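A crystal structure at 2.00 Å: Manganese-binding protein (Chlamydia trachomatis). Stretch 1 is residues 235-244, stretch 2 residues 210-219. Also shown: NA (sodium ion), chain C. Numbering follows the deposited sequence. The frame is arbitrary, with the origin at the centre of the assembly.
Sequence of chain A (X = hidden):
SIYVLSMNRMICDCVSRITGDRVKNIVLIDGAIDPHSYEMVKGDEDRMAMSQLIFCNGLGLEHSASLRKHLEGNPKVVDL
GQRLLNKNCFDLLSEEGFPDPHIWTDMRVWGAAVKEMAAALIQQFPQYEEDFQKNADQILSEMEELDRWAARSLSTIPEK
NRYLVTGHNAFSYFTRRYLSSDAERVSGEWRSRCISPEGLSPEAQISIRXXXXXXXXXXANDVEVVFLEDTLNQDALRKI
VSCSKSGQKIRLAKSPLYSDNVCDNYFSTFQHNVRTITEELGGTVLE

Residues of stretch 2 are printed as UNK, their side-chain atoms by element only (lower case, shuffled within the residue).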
ATOM      1  N   ASP A 235       8.576 -18.686  -2.465  1.00 35.36           N
ATOM      2  CA  ASP A 235       9.210 -19.629  -3.390  1.00 36.46           C
ATOM      3  C   ASP A 235       9.837 -18.908  -4.585  1.00 34.18           C
ATOM      4  O   ASP A 235      11.000 -19.143  -4.918  1.00 29.29           O
ATOM      5  CB  ASP A 235       8.195 -20.677  -3.874  1.00 42.16           C
ATOM      6  CG  ASP A 235       7.711 -21.618  -2.755  1.00 45.13           C
ATOM      7  OD1 ASP A 235       8.241 -21.559  -1.616  1.00 42.72           O
ATOM      8  OD2 ASP A 235       6.776 -22.415  -3.025  1.00 47.70           O
ATOM      9  N   ALA A 236       9.094 -17.997  -5.224  1.00 29.88           N
ATOM     10  CA  ALA A 236       9.566 -17.403  -6.476  1.00 28.59           C
ATOM     11  C   ALA A 236      10.847 -16.588  -6.271  1.00 28.28           C
ATOM     12  O   ALA A 236      11.825 -16.744  -7.014  1.00 28.17           O
ATOM     13  CB  ALA A 236       8.465 -16.533  -7.090  1.00 34.59           C
ATOM     14  N   LEU A 237      10.867 -15.708  -5.271  1.00 31.95           N
ATOM     15  CA  LEU A 237      12.083 -14.932  -5.039  1.00 29.63           C
ATOM     16  C   LEU A 237      13.235 -15.839  -4.623  1.00 35.38           C
ATOM     17  O   LEU A 237      14.386 -15.595  -4.995  1.00 29.21           O
ATOM     18  CB  LEU A 237      11.842 -13.824  -3.995  1.00 31.50           C
ATOM     19  CG  LEU A 237      11.195 -12.503  -4.451  1.00 33.08           C
ATOM     20  CD1 LEU A 237      10.920 -11.533  -3.257  1.00 27.06           C
ATOM     21  CD2 LEU A 237      11.982 -11.786  -5.553  1.00 21.58           C
ATOM     22  N   ARG A 238      12.954 -16.904  -3.865  1.00 36.10           N
ATOM     23  CA  ARG A 238      14.048 -17.792  -3.487  1.00 31.48           C
ATOM     24  C   ARG A 238      14.625 -18.504  -4.708  1.00 31.83           C
ATOM     25  O   ARG A 238      15.847 -18.661  -4.805  1.00 28.50           O
ATOM     26  CB  ARG A 238      13.598 -18.790  -2.421  1.00 35.00           C
ATOM     27  CG  ARG A 238      13.418 -18.136  -1.052  1.00 41.58           C
ATOM     28  CD  ARG A 238      13.900 -19.030   0.088  1.00 52.60           C
ATOM     29  NE  ARG A 238      14.290 -18.260   1.272  1.00 45.02           N
ATOM     30  CZ  ARG A 238      13.422 -17.648   2.074  1.00 52.22           C
ATOM     31  NH1 ARG A 238      12.121 -17.729   1.813  1.00 49.90           N
ATOM     32  NH2 ARG A 238      13.841 -16.958   3.136  1.00 46.26           N
ATOM     33  N   LYS A 239      13.765 -18.900  -5.663  1.00 30.14           N
ATOM     34  CA  LYS A 239      14.237 -19.480  -6.927  1.00 33.35           C
ATOM     35  C   LYS A 239      15.016 -18.470  -7.752  1.00 38.60           C
ATOM     36  O   LYS A 239      16.053 -18.807  -8.338  1.00 36.95           O
ATOM     37  CB  LYS A 239      13.073 -19.989  -7.782  1.00 33.07           C
ATOM     38  CG  LYS A 239      12.238 -21.090  -7.192  1.00 34.97           C
ATOM     39  CD  LYS A 239      11.048 -21.356  -8.118  1.00 43.50           C
ATOM     40  CE  LYS A 239      10.103 -22.424  -7.551  1.00 56.20           C
ATOM     41  NZ  LYS A 239      10.802 -23.371  -6.630  1.00 62.40           N
ATOM     42  N   ILE A 240      14.500 -17.246  -7.865  1.00 33.61           N
ATOM     43  CA  ILE A 240      15.202 -16.200  -8.608  1.00 30.58           C
ATOM     44  C   ILE A 240      16.606 -16.019  -8.055  1.00 32.33           C
ATOM     45  O   ILE A 240      17.587 -15.950  -8.810  1.00 33.37           O
ATOM     46  CB  ILE A 240      14.392 -14.888  -8.562  1.00 25.10           C
ATOM     47  CG1 ILE A 240      13.195 -14.963  -9.506  1.00 23.33           C
ATOM     48  CG2 ILE A 240      15.257 -13.693  -8.957  1.00 25.51           C
ATOM     49  CD1 ILE A 240      12.061 -14.022  -9.121  1.00 22.63           C
ATOM     50  N   VAL A 241      16.727 -15.985  -6.726  1.00 31.41           N
ATOM     51  CA  VAL A 241      18.024 -15.775  -6.080  1.00 38.76           C
ATOM     52  C   VAL A 241      18.982 -16.919  -6.407  1.00 47.31           C
ATOM     53  O   VAL A 241      20.143 -16.700  -6.783  1.00 43.52           O
ATOM     54  CB  VAL A 241      17.828 -15.614  -4.560  1.00 42.31           C
ATOM     55  CG1 VAL A 241      19.111 -15.953  -3.800  1.00 42.59           C
ATOM     56  CG2 VAL A 241      17.348 -14.197  -4.248  1.00 30.00           C
ATOM     57  N   SER A 242      18.503 -18.158  -6.270  1.00 41.91           N
ATOM     58  CA  SER A 242      19.321 -19.342  -6.532  1.00 50.57           C
ATOM     59  C   SER A 242      19.731 -19.482  -7.996  1.00 48.89           C
ATOM     60  O   SER A 242      20.694 -20.201  -8.287  1.00 49.05           O
ATOM     61  CB  SER A 242      18.559 -20.600  -6.121  1.00 48.36           C
ATOM     62  OG  SER A 242      17.687 -20.998  -7.173  1.00 45.24           O
ATOM     63  N   CYS A 243      19.010 -18.838  -8.916  1.00 54.28           N
ATOM     64  CA  CYS A 243      19.236 -18.965 -10.349  1.00 53.08           C
ATOM     65  C   CYS A 243      20.250 -17.958 -10.873  1.00 56.83           C
ATOM     66  O   CYS A 243      20.428 -17.845 -12.091  1.00 58.71           O
ATOM     67  CB  CYS A 243      17.904 -18.832 -11.101  1.00 45.41           C
ATOM     68  SG  CYS A 243      16.933 -20.387 -11.168  1.00 61.62           S
ATOM     69  N   SER A 244      20.922 -17.236  -9.982  1.00 56.24           N
ATOM     70  CA  SER A 244      21.990 -16.331 -10.372  1.00 62.79           C
ATOM     71  C   SER A 244      23.218 -17.110 -10.854  1.00 66.56           C
ATOM     72  O   SER A 244      23.345 -18.325 -10.654  1.00 67.48           O
ATOM     73  CB  SER A 244      22.372 -15.422  -9.201  1.00 64.16           C
ATOM     74  OG  SER A 244      22.809 -16.171  -8.069  1.00 65.09           O
ATOM     75  N   UNK A 210       8.320 -15.727 -15.704  1.00 25.74           N
ATOM     76  CA  UNK A 210       8.393 -14.661 -14.702  1.00 32.00           C
ATOM     77  C   UNK A 210       9.683 -14.736 -13.905  1.00 29.86           C
ATOM     78  O   UNK A 210      10.267 -13.698 -13.563  1.00 29.00           O
ATOM     79  o   UNK A 210       5.691 -13.563 -15.105  1.00 42.30           O
ATOM     80  c   UNK A 210       7.222 -14.754 -13.732  1.00 28.36           C
ATOM     81  c   UNK A 210       5.887 -14.581 -14.407  1.00 39.54           C
ATOM     82  o   UNK A 210       5.030 -15.467 -14.220  1.00 39.26           O
ATOM     83  N   UNK A 211      10.097 -15.955 -13.530  1.00 24.40           N
ATOM     84  CA  UNK A 211      11.398 -16.133 -12.894  1.00 25.27           C
ATOM     85  C   UNK A 211      12.477 -15.568 -13.797  1.00 26.80           C
ATOM     86  O   UNK A 211      13.304 -14.751 -13.374  1.00 28.62           O
ATOM     87  c   UNK A 211      10.681 -18.152 -11.543  1.00 27.23           C
ATOM     88  c   UNK A 211      11.665 -17.621 -12.582  1.00 29.48           C
ATOM     89  c   UNK A 211      10.385 -17.197 -10.419  1.00 37.16           C
ATOM     90  c   UNK A 211      13.106 -17.822 -12.098  1.00 23.79           C
ATOM     91  N   UNK A 212      12.444 -15.964 -15.073  1.00 29.22           N
ATOM     92  CA  UNK A 212      13.489 -15.575 -16.009  1.00 25.37           C
ATOM     93  C   UNK A 212      13.502 -14.073 -16.216  1.00 27.98           C
ATOM     94  O   UNK A 212      14.573 -13.452 -16.250  1.00 25.43           O
ATOM     95  c   UNK A 212      14.382 -15.913 -18.365  1.00 33.76           C
ATOM     96  s   UNK A 212      13.864 -14.603 -19.519  1.00 54.02           S
ATOM     97  c   UNK A 212      12.384 -15.386 -20.222  1.00 40.90           C
ATOM     98  c   UNK A 212      13.289 -16.282 -17.343  1.00 25.29           C
ATOM     99  N   UNK A 213      12.318 -13.481 -16.377  1.00 27.23           N
ATOM    100  CA  UNK A 213      12.191 -12.035 -16.506  1.00 29.08           C
ATOM    101  C   UNK A 213      12.911 -11.309 -15.365  1.00 27.21           C
ATOM    102  O   UNK A 213      13.721 -10.403 -15.600  1.00 27.83           O
ATOM    103  n   UNK A 213       8.076  -9.223 -14.393  1.00 29.30           N
ATOM    104  n   UNK A 213       6.855 -11.131 -14.076  1.00 34.29           N
ATOM    105  c   UNK A 213      10.371 -10.226 -16.644  1.00 35.31           C
ATOM    106  c   UNK A 213       8.884 -10.072 -16.972  1.00 32.15           C
ATOM    107  n   UNK A 213       8.017 -10.828 -16.052  1.00 35.95           N
ATOM    108  c   UNK A 213      10.703 -11.685 -16.542  1.00 28.59           C
ATOM    109  c   UNK A 213       7.642 -10.392 -14.847  1.00 35.54           C
ATOM    110  N   UNK A 214      12.661 -11.727 -14.120  1.00 28.30           N
ATOM    111  CA  UNK A 214      13.262 -11.041 -12.970  1.00 27.71           C
ATOM    112  C   UNK A 214      14.765 -11.326 -12.883  1.00 31.13           C
ATOM    113  O   UNK A 214      15.566 -10.436 -12.540  1.00 24.20           O
ATOM    114  c   UNK A 214      12.517 -11.425 -11.674  1.00 25.76           C
ATOM    115  c   UNK A 214      13.119 -10.715 -10.461  1.00 22.76           C
ATOM    116  c   UNK A 214      11.059 -11.073 -11.786  1.00 19.32           C
ATOM    117  N   UNK A 215      15.180 -12.556 -13.214  1.00 23.04           N
ATOM    118  CA  UNK A 215      16.609 -12.891 -13.216  1.00 22.70           C
ATOM    119  C   UNK A 215      17.375 -12.013 -14.209  1.00 26.80           C
ATOM    120  O   UNK A 215      18.450 -11.476 -13.900  1.00 26.27           O
ATOM    121  c   UNK A 215      16.795 -14.395 -13.509  1.00 30.39           C
ATOM    122  c   UNK A 215      16.369 -15.219 -12.294  1.00 24.51           C
ATOM    123  c   UNK A 215      18.245 -14.720 -13.904  1.00 27.51           C
ATOM    124  N   UNK A 216      16.834 -11.842 -15.417  1.00 26.08           N
ATOM    125  CA  UNK A 216      17.517 -11.006 -16.402  1.00 28.23           C
ATOM    126  C   UNK A 216      17.528  -9.539 -15.972  1.00 30.22           C
ATOM    127  O   UNK A 216      18.519  -8.823 -16.190  1.00 26.07           O
ATOM    128  o   UNK A 216      17.301 -13.380 -20.586  1.00 31.21           O
ATOM    129  c   UNK A 216      16.629 -12.659 -19.837  1.00 34.49           C
ATOM    130  c   UNK A 216      17.014 -12.585 -18.361  1.00 29.56           C
ATOM    131  o   UNK A 216      15.648 -12.007 -20.252  1.00 32.04           O
ATOM    132  c   UNK A 216      16.859 -11.174 -17.770  1.00 32.00           C
ATOM    133  N   UNK A 217      16.434  -9.074 -15.366  1.00 25.19           N
ATOM    134  CA  UNK A 217      16.408  -7.719 -14.815  1.00 21.81           C
ATOM    135  C   UNK A 217      17.475  -7.542 -13.745  1.00 25.22           C
ATOM    136  O   UNK A 217      18.163  -6.515 -13.715  1.00 25.95           O
ATOM    137  c   UNK A 217      14.913  -4.658 -11.589  1.00 20.17           C
ATOM    138  c   UNK A 217      15.022  -7.430 -14.245  1.00 23.96           C
ATOM    139  c   UNK A 217      15.170  -5.882 -12.242  1.00 23.86           C
ATOM    140  c   UNK A 217      14.145  -5.051 -14.234  1.00 23.18           C
ATOM    141  o   UNK A 217      14.024  -2.434 -11.604  1.00 18.24           O
ATOM    142  c   UNK A 217      14.280  -3.636 -12.274  1.00 20.07           C
ATOM    143  c   UNK A 217      14.803  -6.084 -13.572  1.00 21.71           C
ATOM    144  c   UNK A 217      13.891  -3.815 -13.594  1.00 25.74           C
ATOM    145  N   UNK A 218      17.611  -8.521 -12.846  1.00 22.10           N
ATOM    146  CA  UNK A 218      18.614  -8.428 -11.782  1.00 23.54           C
ATOM    147  C   UNK A 218      20.014  -8.313 -12.384  1.00 26.17           C
ATOM    148  O   UNK A 218      20.827  -7.483 -11.962  1.00 25.40           O
ATOM    149  c   UNK A 218      18.494  -9.641 -10.837  1.00 24.23           C
ATOM    150  c   UNK A 218      19.817  -9.937 -10.122  1.00 24.46           C
ATOM    151  c   UNK A 218      17.008 -10.741  -9.125  1.00 19.65           C
ATOM    152  c   UNK A 218      17.363  -9.443  -9.835  1.00 22.16           C
ATOM    153  N   UNK A 219      20.304  -9.114 -13.402  1.00 24.53           N
ATOM    154  CA  UNK A 219      21.637  -9.071 -13.984  1.00 31.03           C
ATOM    155  C   UNK A 219      21.830  -7.839 -14.871  1.00 30.37           C
ATOM    156  O   UNK A 219      22.932  -7.280 -14.912  1.00 30.80           O
ATOM    157  o   UNK A 219      21.445 -10.294 -16.069  1.00 41.82           O
ATOM    158  c   UNK A 219      21.914 -10.374 -14.745  1.00 35.40           C
TER
HETATM  159 NA    NA C 402      25.234  -7.261 -14.812  1.00 32.10          NA
HETATM  160  O   HOH W   1      24.821  -5.073 -15.979  1.00 38.99           O

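Position 210 carries two carbons, the second bearing two oxygens, a short carboxylate that makes no contact with stretch 1; it is Asp-210. At position 211 there are four carbons, forked at the first, with one arm two carbons long. The end of that longer arm lies 3.7 Å from Ala-236 O, 3.9 Å from Ala-236 CB and 3.7 Å from Ile-240 CG1. A beta-branched chain of four carbons is isoleucine, Ile-211, and the touching atom is its CD1.

Position 212 has an unbranched chain of two carbons, a sulfur and a final carbon, with its CA-to-CB bond pointing away from stretch 1: Met-212. Three carbons, a nitrogen and a carbon carrying two more nitrogens extend from position 213, out of reach of stretch 1. This guanidinium group identifies Arg-213, whose NH2 donates a nearly straight hydrogen bond to Asp-210 OD1 (2.9 Å) within a salt bridge, tying together side chains one turn apart on the same helix.

Position 214 shows three carbons, one carrying the other two, and its CB lies 3.7 Å from Ile-240 CD1; the fork without further extension is that of Val-214. The same three-carbon fork recurs at position 215, where one methyl approaches Ile-240 O and Ile-240 CG2, both at 3.8 Å, and Cys-243 CB at 4.1 Å. This is Val-215, and the methyl is CG2.

At position 216, three carbons end in two oxygens, one methylene longer than Asp-210, and the chain is out of reach of stretch 1: Glu-216. Position 217 bears one carbon followed by a six-carbon ring with a single oxygen, the phenol of Tyr-217, which likewise does not touch stretch 1. Position 218 again has four carbons forked at the first, and the end of its two-carbon arm comes within 3.4 Å of Ile-240 CG2. It is Ile-218, with CD1 making this approach. Position 219 has one carbon and one oxygen and no contact with stretch 1; it is Ser-219, whose backbone O coordinates the sodium ion NA at 2.3 Å.

The contact is apolar packing between two helices whose axes cross at -50° and approach to 9.4 Å. No hydrogen bond crosses between the stretches, and their backbone amides are largely engaged within their own helices, as in Ile-240 N to Ala-236 O (2.9 Å) and Val-215 N to Ile-211 O (2.9 Å). Ile-240 is the central knob: its side chain sits in a hole formed by Ile-211, Val-214, Val-215 and Ile-218, positions spaced so that they line one face of the second helix. Although its CA-to-CB bond points sideways, the end of the side chain comes nearer to stretch 2 and fills this pocket. Ala-236, one turn earlier, adds a small methyl against Ile-211, while Cys-243, the first residue to leave helical geometry, packs against Val-215. Together the two stretches bury 369 Å², a modest interface organised around one isoleucine.

Stretch 2 (210-219) DIMRVVEYIS
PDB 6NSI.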